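Local structure of trypsin-resistant surface T6 protein (Streptococcus pyogenes serotype M6, 4P0D) at residues A[224-236]-A[243-255]. The protein forms the backbone pilin of serotype M6 Streptococcus pyogenes, probably polymerising into the shaft of surface pili attached to the cell wall. The protein carries 1 engineered substitution. Sequence-based numbering, arbitrary orientation.
Sequences GSVMVENTKIGIA and FNLSFIYDSLESI
With CG1 of I233 set between its own N and C (chi1 63°), CG2 falls beside the backbone N and anti to the carbonyl carbon, which places it 3.6 Å from S251 OG. S251 has two conformers; in the one described here it adopts the equivalent torsion (chi1 80°), which turns OG back to its own chain, where it donates a hydrogen bond to I248 O at 2.7 Å in the carbonyl plane, on a lone pair. These serine contacts are therefore less certain than the rest. CB of I233 also packs near S251 OG, and L252 CD2 closes in on the same CB. The I233 carbonyl illustrates how one backbone oxygen can serve several neighbours: I248 N donates to it at 2.9 Å from well above the carbonyl plane, and F247 CD1 brings the ring edge to 3.3 Å from it, with the oxygen near the ring plane. One face of that ring is covered by L245 CD2, centred 3.7 Å above it. G234, opposite F247 in a non-hydrogen-bonded pair, has no side chain, and the chains pack closely there, 3.9 Å between the two CA atoms, with G234 CA 3.2 Å from S246 O. Next along, I235 and S246 exchange two hydrogen bonds, and A236 CB rests on L245 CG at 3.7 Å. These pairs make an antiparallel beta hairpin in the Cna-B-like domain; 249-252 follow with helical backbone angles but without regular helical hydrogen bonds. E229 and E253 carboxylates come near each other, but K214 bridges both and K216 also pairs with E229, probably offsetting their repulsion. Strand 225-228 flanks 231-238 on one side, strand 192-197 borders 242-247 on the other, and W213, V211 and L209 of strand 202-213 pack against I233, L245 and A236.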
ATOM      1  N   GLY A 224     -11.200  13.189 -12.674  1.00 17.40           N
ATOM      2  CA  GLY A 224     -10.831  12.256 -11.614  1.00 17.08           C
ATOM      3  C   GLY A 224     -12.010  11.819 -10.770  1.00 16.51           C
ATOM      4  O   GLY A 224     -11.860  10.942  -9.922  1.00 16.37           O
ATOM      5  N   SER A 225     -13.181  12.417 -11.024  1.00 15.15           N
ATOM      6  CA  SER A 225     -14.369  12.132 -10.258  1.00 14.22           C
ATOM      7  C   SER A 225     -14.731  10.673 -10.356  1.00 13.52           C
ATOM      8  O   SER A 225     -14.843  10.114 -11.448  1.00 13.20           O
ATOM      9  CB  SER A 225     -15.549  12.983 -10.723  1.00 14.06           C
ATOM     10  OG  SER A 225     -15.319  14.349 -10.466  1.00 13.91           O
ATOM     11  N   VAL A 226     -14.917  10.069  -9.200  1.00 13.39           N
ATOM     12  CA  VAL A 226     -15.316   8.677  -9.099  1.00 13.54           C
ATOM     13  C   VAL A 226     -16.833   8.669  -8.945  1.00 13.93           C
ATOM     14  O   VAL A 226     -17.357   9.033  -7.881  1.00 14.06           O
ATOM     15  CB  VAL A 226     -14.661   8.019  -7.881  1.00 13.70           C
ATOM     16  CG1 VAL A 226     -15.027   6.538  -7.814  1.00 13.84           C
ATOM     17  CG2 VAL A 226     -13.153   8.212  -7.935  1.00 13.62           C
ATOM     18  N   MET A 227     -17.532   8.268 -10.009  1.00 14.00           N
ATOM     19  CA  MET A 227     -18.998   8.361 -10.057  1.00 14.51           C
ATOM     20  C   MET A 227     -19.662   6.994  -9.978  1.00 14.66           C
ATOM     21  O   MET A 227     -19.330   6.103 -10.760  1.00 14.27           O
ATOM     22  CB  MET A 227     -19.430   9.035 -11.371  1.00 14.97           C
ATOM     23  CG  MET A 227     -18.809  10.411 -11.631  1.00 15.26           C
ATOM     24  SD  MET A 227     -19.141  11.633 -10.349  1.00 16.40           S
ATOM     25  CE  MET A 227     -20.925  11.778 -10.517  1.00 16.52           C
ATOM     26  N   VAL A 228     -20.589   6.832  -9.041  1.00 15.54           N
ATOM     27  CA  VAL A 228     -21.479   5.672  -8.976  1.00 17.37           C
ATOM     28  C   VAL A 228     -22.897   6.165  -8.704  1.00 19.68           C
ATOM     29  O   VAL A 228     -23.105   7.039  -7.857  1.00 20.64           O
ATOM     30  CB  VAL A 228     -21.113   4.674  -7.848  1.00 17.84           C
ATOM     31  CG1 VAL A 228     -21.912   3.378  -7.994  1.00 18.78           C
ATOM     32  CG2 VAL A 228     -19.635   4.356  -7.852  1.00 18.47           C
ATOM     33  N   GLU A 229     -23.869   5.593  -9.398  1.00 21.43           N
ATOM     34  CA  GLU A 229     -25.297   5.963  -9.244  1.00 23.26           C
ATOM     35  C   GLU A 229     -25.565   7.487  -9.214  1.00 21.48           C
ATOM     36  O   GLU A 229     -26.378   7.965  -8.421  1.00 22.04           O
ATOM     37  CB  GLU A 229     -25.981   5.210  -8.054  1.00 24.80           C
ATOM     38  CG  GLU A 229     -25.274   5.189  -6.691  1.00 25.18           C
ATOM     39  CD  GLU A 229     -25.962   4.276  -5.661  1.00 25.44           C
ATOM     40  OE1 GLU A 229     -26.270   3.115  -5.972  1.00 24.91           O
ATOM     41  OE2 GLU A 229     -26.190   4.712  -4.512  1.00 24.88           O
ATOM     42  N   ASN A 230     -24.906   8.216 -10.131  1.00 19.65           N
ATOM     43  CA  ASN A 230     -24.943   9.684 -10.201  1.00 18.41           C
ATOM     44  C   ASN A 230     -24.389  10.375  -8.948  1.00 18.26           C
ATOM     45  O   ASN A 230     -24.562  11.581  -8.767  1.00 18.75           O
ATOM     46  CB  ASN A 230     -26.365  10.224 -10.534  1.00 18.02           C
ATOM     47  CG  ASN A 230     -26.723  10.095 -12.006  1.00 18.04           C
ATOM     48  OD1 ASN A 230     -25.855  10.088 -12.878  1.00 16.85           O
ATOM     49  ND2 ASN A 230     -28.029  10.019 -12.291  1.00 17.55           N
ATOM     50  N   THR A 231     -23.723   9.614  -8.094  1.00 17.94           N
ATOM     51  CA  THR A 231     -23.120  10.136  -6.883  1.00 18.45           C
ATOM     52  C   THR A 231     -21.619  10.143  -7.041  1.00 18.30           C
ATOM     53  O   THR A 231     -21.029   9.160  -7.472  1.00 18.89           O
ATOM     54  CB  THR A 231     -23.477   9.259  -5.676  1.00 18.29           C
ATOM     55  OG1 THR A 231     -24.890   9.261  -5.498  1.00 18.68           O
ATOM     56  CG2 THR A 231     -22.808   9.755  -4.400  1.00 18.60           C
ATOM     57  N   LYS A 232     -20.999  11.246  -6.683  1.00 18.40           N
ATOM     58  CA  LYS A 232     -19.545  11.303  -6.616  1.00 19.00           C
ATOM     59  C   LYS A 232     -19.075  10.781  -5.250  1.00 18.17           C
ATOM     60  O   LYS A 232     -19.326  11.409  -4.219  1.00 18.91           O
ATOM     61  CB  LYS A 232     -19.086  12.740  -6.818  1.00 20.27           C
ATOM     62  CG  LYS A 232     -17.588  12.885  -6.949  1.00 22.52           C
ATOM     63  CD  LYS A 232     -17.129  14.288  -6.593  1.00 25.51           C
ATOM     64  CE  LYS A 232     -17.086  15.185  -7.801  1.00 29.02           C
ATOM     65  NZ  LYS A 232     -16.500  16.508  -7.421  1.00 32.12           N
ATOM     66  N   ILE A 233     -18.395   9.639  -5.229  1.00 16.55           N
ATOM     67  CA  ILE A 233     -17.946   9.079  -3.954  1.00 15.84           C
ATOM     68  C   ILE A 233     -16.484   9.394  -3.657  1.00 15.67           C
ATOM     69  O   ILE A 233     -15.984   9.092  -2.572  1.00 15.35           O
ATOM     70  CB  ILE A 233     -18.158   7.552  -3.856  1.00 15.30           C
ATOM     71  CG1 ILE A 233     -17.336   6.791  -4.903  1.00 14.59           C
ATOM     72  CG2 ILE A 233     -19.638   7.230  -3.984  1.00 15.62           C
ATOM     73  CD1 ILE A 233     -17.281   5.298  -4.670  1.00 14.32           C
ATOM     74  N   GLY A 234     -15.787   9.967  -4.623  1.00 15.07           N
ATOM     75  CA  GLY A 234     -14.407  10.323  -4.428  1.00 15.07           C
ATOM     76  C   GLY A 234     -13.810  10.944  -5.675  1.00 15.85           C
ATOM     77  O   GLY A 234     -14.504  11.167  -6.664  1.00 16.15           O
ATOM     78  N   ILE A 235     -12.517  11.220  -5.609  1.00 16.17           N
ATOM     79  CA  ILE A 235     -11.764  11.797  -6.721  1.00 16.15           C
ATOM     80  C   ILE A 235     -10.369  11.188  -6.689  1.00 16.03           C
ATOM     81  O   ILE A 235      -9.739  11.087  -5.623  1.00 15.42           O
ATOM     82  CB  ILE A 235     -11.627  13.324  -6.614  1.00 17.10           C
ATOM     83  CG1 ILE A 235     -12.992  13.998  -6.441  1.00 18.19           C
ATOM     84  CG2 ILE A 235     -10.963  13.898  -7.855  1.00 16.62           C
ATOM     85  CD1 ILE A 235     -12.875  15.499  -6.331  1.00 19.22           C
ATOM     86  N   ALA A 236      -9.906  10.788  -7.869  1.00 15.38           N
ATOM     87  CA  ALA A 236      -8.630  10.156  -8.055  1.00 15.23           C
ATOM     88  C   ALA A 236      -7.730  11.029  -8.896  1.00 16.57           C
ATOM     89  O   ALA A 236      -8.218  11.755  -9.790  1.00 16.36           O
ATOM     90  CB  ALA A 236      -8.832   8.825  -8.754  1.00 15.10           C
ATOM     91  N   PHE A 243      -1.068   6.773  -7.513  1.00 13.05           N
ATOM     92  CA  PHE A 243      -2.257   7.589  -7.403  1.00 12.54           C
ATOM     93  C   PHE A 243      -2.557   7.992  -5.967  1.00 12.80           C
ATOM     94  O   PHE A 243      -2.111   7.345  -5.009  1.00 11.71           O
ATOM     95  CB  PHE A 243      -3.469   6.832  -7.946  1.00 12.39           C
ATOM     96  CG  PHE A 243      -3.895   5.671  -7.092  1.00 12.41           C
ATOM     97  CD1 PHE A 243      -3.306   4.414  -7.256  1.00 12.08           C
ATOM     98  CD2 PHE A 243      -4.877   5.829  -6.109  1.00 12.35           C
ATOM     99  CE1 PHE A 243      -3.689   3.348  -6.461  1.00 12.24           C
ATOM    100  CE2 PHE A 243      -5.257   4.759  -5.319  1.00 12.65           C
ATOM    101  CZ  PHE A 243      -4.660   3.519  -5.489  1.00 12.33           C
ATOM    102  N   ASN A 244      -3.348   9.053  -5.855  1.00 13.53           N
ATOM    103  CA  ASN A 244      -4.061   9.396  -4.634  1.00 14.08           C
ATOM    104  C   ASN A 244      -5.547   9.371  -4.945  1.00 14.34           C
ATOM    105  O   ASN A 244      -5.964   9.748  -6.042  1.00 15.28           O
ATOM    106  CB  ASN A 244      -3.653  10.766  -4.106  1.00 14.38           C
ATOM    107  CG  ASN A 244      -2.196  10.817  -3.676  1.00 14.52           C
ATOM    108  OD1 ASN A 244      -1.711   9.909  -3.035  1.00 15.89           O
ATOM    109  ND2 ASN A 244      -1.496  11.866  -4.060  1.00 15.08           N
ATOM    110  N   LEU A 245      -6.331   8.873  -4.002  1.00 15.29           N
ATOM    111  CA  LEU A 245      -7.774   8.793  -4.150  1.00 15.38           C
ATOM    112  C   LEU A 245      -8.410   9.183  -2.803  1.00 15.46           C
ATOM    113  O   LEU A 245      -8.270   8.479  -1.799  1.00 14.19           O
ATOM    114  CB  LEU A 245      -8.208   7.395  -4.601  1.00 16.36           C
ATOM    115  CG  LEU A 245      -9.509   7.307  -5.407  1.00 17.21           C
ATOM    116  CD1 LEU A 245      -9.829   5.878  -5.800  1.00 18.18           C
ATOM    117  CD2 LEU A 245     -10.657   7.910  -4.636  1.00 17.66           C
ATOM    118  N   SER A 246      -9.090  10.322  -2.792  1.00 15.37           N
ATOM    119  CA  SER A 246      -9.740  10.805  -1.589  1.00 16.25           C
ATOM    120  C   SER A 246     -11.214  10.508  -1.723  1.00 16.77           C
ATOM    121  O   SER A 246     -11.844  10.954  -2.685  1.00 18.26           O
ATOM    122  CB  SER A 246      -9.504  12.316  -1.401  1.00 15.82           C
ATOM    123  OG  SER A 246     -10.164  12.795  -0.238  1.00 15.83           O
ATOM    124  N   PHE A 247     -11.772   9.766  -0.771  1.00 16.68           N
ATOM    125  CA  PHE A 247     -13.215   9.499  -0.783  1.00 16.59           C
ATOM    126  C   PHE A 247     -13.978  10.499   0.076  1.00 16.94           C
ATOM    127  O   PHE A 247     -13.406  11.164   0.939  1.00 16.12           O
ATOM    128  CB  PHE A 247     -13.521   8.090  -0.282  1.00 17.53           C
ATOM    129  CG  PHE A 247     -13.041   6.989  -1.195  1.00 17.18           C
ATOM    130  CD1 PHE A 247     -13.776   6.627  -2.311  1.00 17.44           C
ATOM    131  CD2 PHE A 247     -11.874   6.295  -0.908  1.00 17.41           C
ATOM    132  CE1 PHE A 247     -13.354   5.607  -3.139  1.00 17.59           C
ATOM    133  CE2 PHE A 247     -11.444   5.267  -1.731  1.00 17.27           C
ATOM    134  CZ  PHE A 247     -12.173   4.932  -2.852  1.00 17.46           C
ATOM    135  N   ILE A 248     -15.278  10.589  -0.186  1.00 16.49           N
ATOM    136  CA  ILE A 248     -16.185  11.449   0.548  1.00 17.55           C
ATOM    137  C   ILE A 248     -16.940  10.590   1.555  1.00 16.16           C
ATOM    138  O   ILE A 248     -17.913   9.898   1.201  1.00 15.14           O
ATOM    139  CB  ILE A 248     -17.161  12.154  -0.426  1.00 18.98           C
ATOM    140  CG1 ILE A 248     -16.351  12.868  -1.515  1.00 20.27           C
ATOM    141  CG2 ILE A 248     -18.098  13.092   0.339  1.00 19.29           C
ATOM    142  CD1 ILE A 248     -17.201  13.521  -2.594  1.00 21.92           C
ATOM    143  N   TYR A 249     -16.489  10.640   2.813  1.00 16.01           N
ATOM    144  CA  TYR A 249     -16.958   9.703   3.864  1.00 15.94           C
ATOM    145  C   TYR A 249     -18.459   9.481   3.880  1.00 16.57           C
ATOM    146  O   TYR A 249     -18.936   8.334   3.866  1.00 16.18           O
ATOM    147  CB  TYR A 249     -16.512  10.160   5.257  1.00 15.30           C
ATOM    148  CG  TYR A 249     -16.932   9.221   6.367  1.00 15.00           C
ATOM    149  CD1 TYR A 249     -16.175   8.091   6.669  1.00 14.95           C
ATOM    150  CD2 TYR A 249     -18.070   9.471   7.135  1.00 15.57           C
ATOM    151  CE1 TYR A 249     -16.543   7.235   7.670  1.00 15.16           C
ATOM    152  CE2 TYR A 249     -18.456   8.616   8.153  1.00 15.42           C
ATOM    153  CZ  TYR A 249     -17.682   7.503   8.421  1.00 15.84           C
ATOM    154  OH  TYR A 249     -18.012   6.647   9.440  1.00 15.78           O
ATOM    155  N   ASP A 250     -19.199  10.583   3.920  1.00 18.63           N
ATOM    156  CA  ASP A 250     -20.652  10.519   4.028  1.00 21.06           C
ATOM    157  C   ASP A 250     -21.279   9.769   2.839  1.00 21.25           C
ATOM    158  O   ASP A 250     -22.230   8.998   3.039  1.00 24.16           O
ATOM    159  CB  ASP A 250     -21.253  11.919   4.214  1.00 22.82           C
ATOM    160  CG  ASP A 250     -20.917  12.527   5.578  1.00 24.98           C
ATOM    161  OD1 ASP A 250     -20.640  11.772   6.525  1.00 25.49           O
ATOM    162  OD2 ASP A 250     -20.934  13.766   5.711  1.00 26.95           O
ATOM    163  N   SER A 251     -20.725   9.950   1.634  0.70 20.26           N
ATOM    164  CA  SER A 251     -21.256   9.304   0.422  0.70 19.77           C
ATOM    165  C   SER A 251     -21.077   7.780   0.383  0.70 19.48           C
ATOM    166  O   SER A 251     -21.693   7.101  -0.441  0.70 18.00           O
ATOM    167  CB  SER A 251     -20.602   9.898  -0.833  0.70 20.71           C
ATOM    168  OG  SER A 251     -19.308   9.341  -1.046  0.70 20.42           O
ATOM    169  N   LEU A 252     -20.216   7.247   1.246  1.00 19.14           N
ATOM    170  CA  LEU A 252     -19.931   5.805   1.256  1.00 18.58           C
ATOM    171  C   LEU A 252     -20.994   4.966   1.956  1.00 19.19           C
ATOM    172  O   LEU A 252     -21.053   3.745   1.754  1.00 17.76           O
ATOM    173  CB  LEU A 252     -18.556   5.523   1.854  1.00 18.29           C
ATOM    174  CG  LEU A 252     -17.351   6.171   1.163  1.00 17.58           C
ATOM    175  CD1 LEU A 252     -16.050   5.710   1.811  1.00 17.52           C
ATOM    176  CD2 LEU A 252     -17.333   5.886  -0.334  1.00 17.59           C
ATOM    177  N   GLU A 253     -21.852   5.601   2.763  1.00 20.11           N
ATOM    178  CA  GLU A 253     -22.914   4.878   3.479  1.00 21.12           C
ATOM    179  C   GLU A 253     -22.333   3.707   4.289  1.00 21.16           C
ATOM    180  O   GLU A 253     -22.899   2.623   4.305  1.00 20.12           O
ATOM    181  CB  GLU A 253     -23.994   4.361   2.500  1.00 23.27           C
ATOM    182  CG  GLU A 253     -24.730   5.441   1.734  1.00 24.05           C
ATOM    183  CD  GLU A 253     -25.502   4.927   0.538  1.00 26.60           C
ATOM    184  OE1 GLU A 253     -25.788   3.707   0.414  1.00 28.67           O
ATOM    185  OE2 GLU A 253     -25.833   5.772  -0.306  1.00 28.25           O
ATOM    186  N   SER A 254     -21.172   3.925   4.898  1.00 21.28           N
ATOM    187  CA  SER A 254     -20.476   2.906   5.700  1.00 22.25           C
ATOM    188  C   SER A 254     -20.154   1.593   4.958  1.00 21.63           C
ATOM    189  O   SER A 254     -19.996   0.547   5.584  1.00 21.28           O
ATOM    190  CB  SER A 254     -21.272   2.602   6.977  1.00 24.16           C
ATOM    191  OG  SER A 254     -21.693   3.802   7.615  1.00 25.02           O
ATOM    192  N   ILE A 255     -20.052   1.649   3.632  1.00 21.10           N
ATOM    193  CA  ILE A 255     -19.669   0.481   2.830  1.00 21.01           C
ATOM    194  C   ILE A 255     -18.345   0.825   2.146  1.00 19.91           C
ATOM    195  O   ILE A 255     -18.234   1.869   1.508  1.00 18.79           O
ATOM    196  CB  ILE A 255     -20.778   0.146   1.802  1.00 21.76           C
ATOM    197  CG1 ILE A 255     -21.992  -0.438   2.527  1.00 23.28           C
ATOM    198  CG2 ILE A 255     -20.299  -0.840   0.734  1.00 21.73           C
ATOM    199  CD1 ILE A 255     -23.288  -0.337   1.735  1.00 23.72           C
TER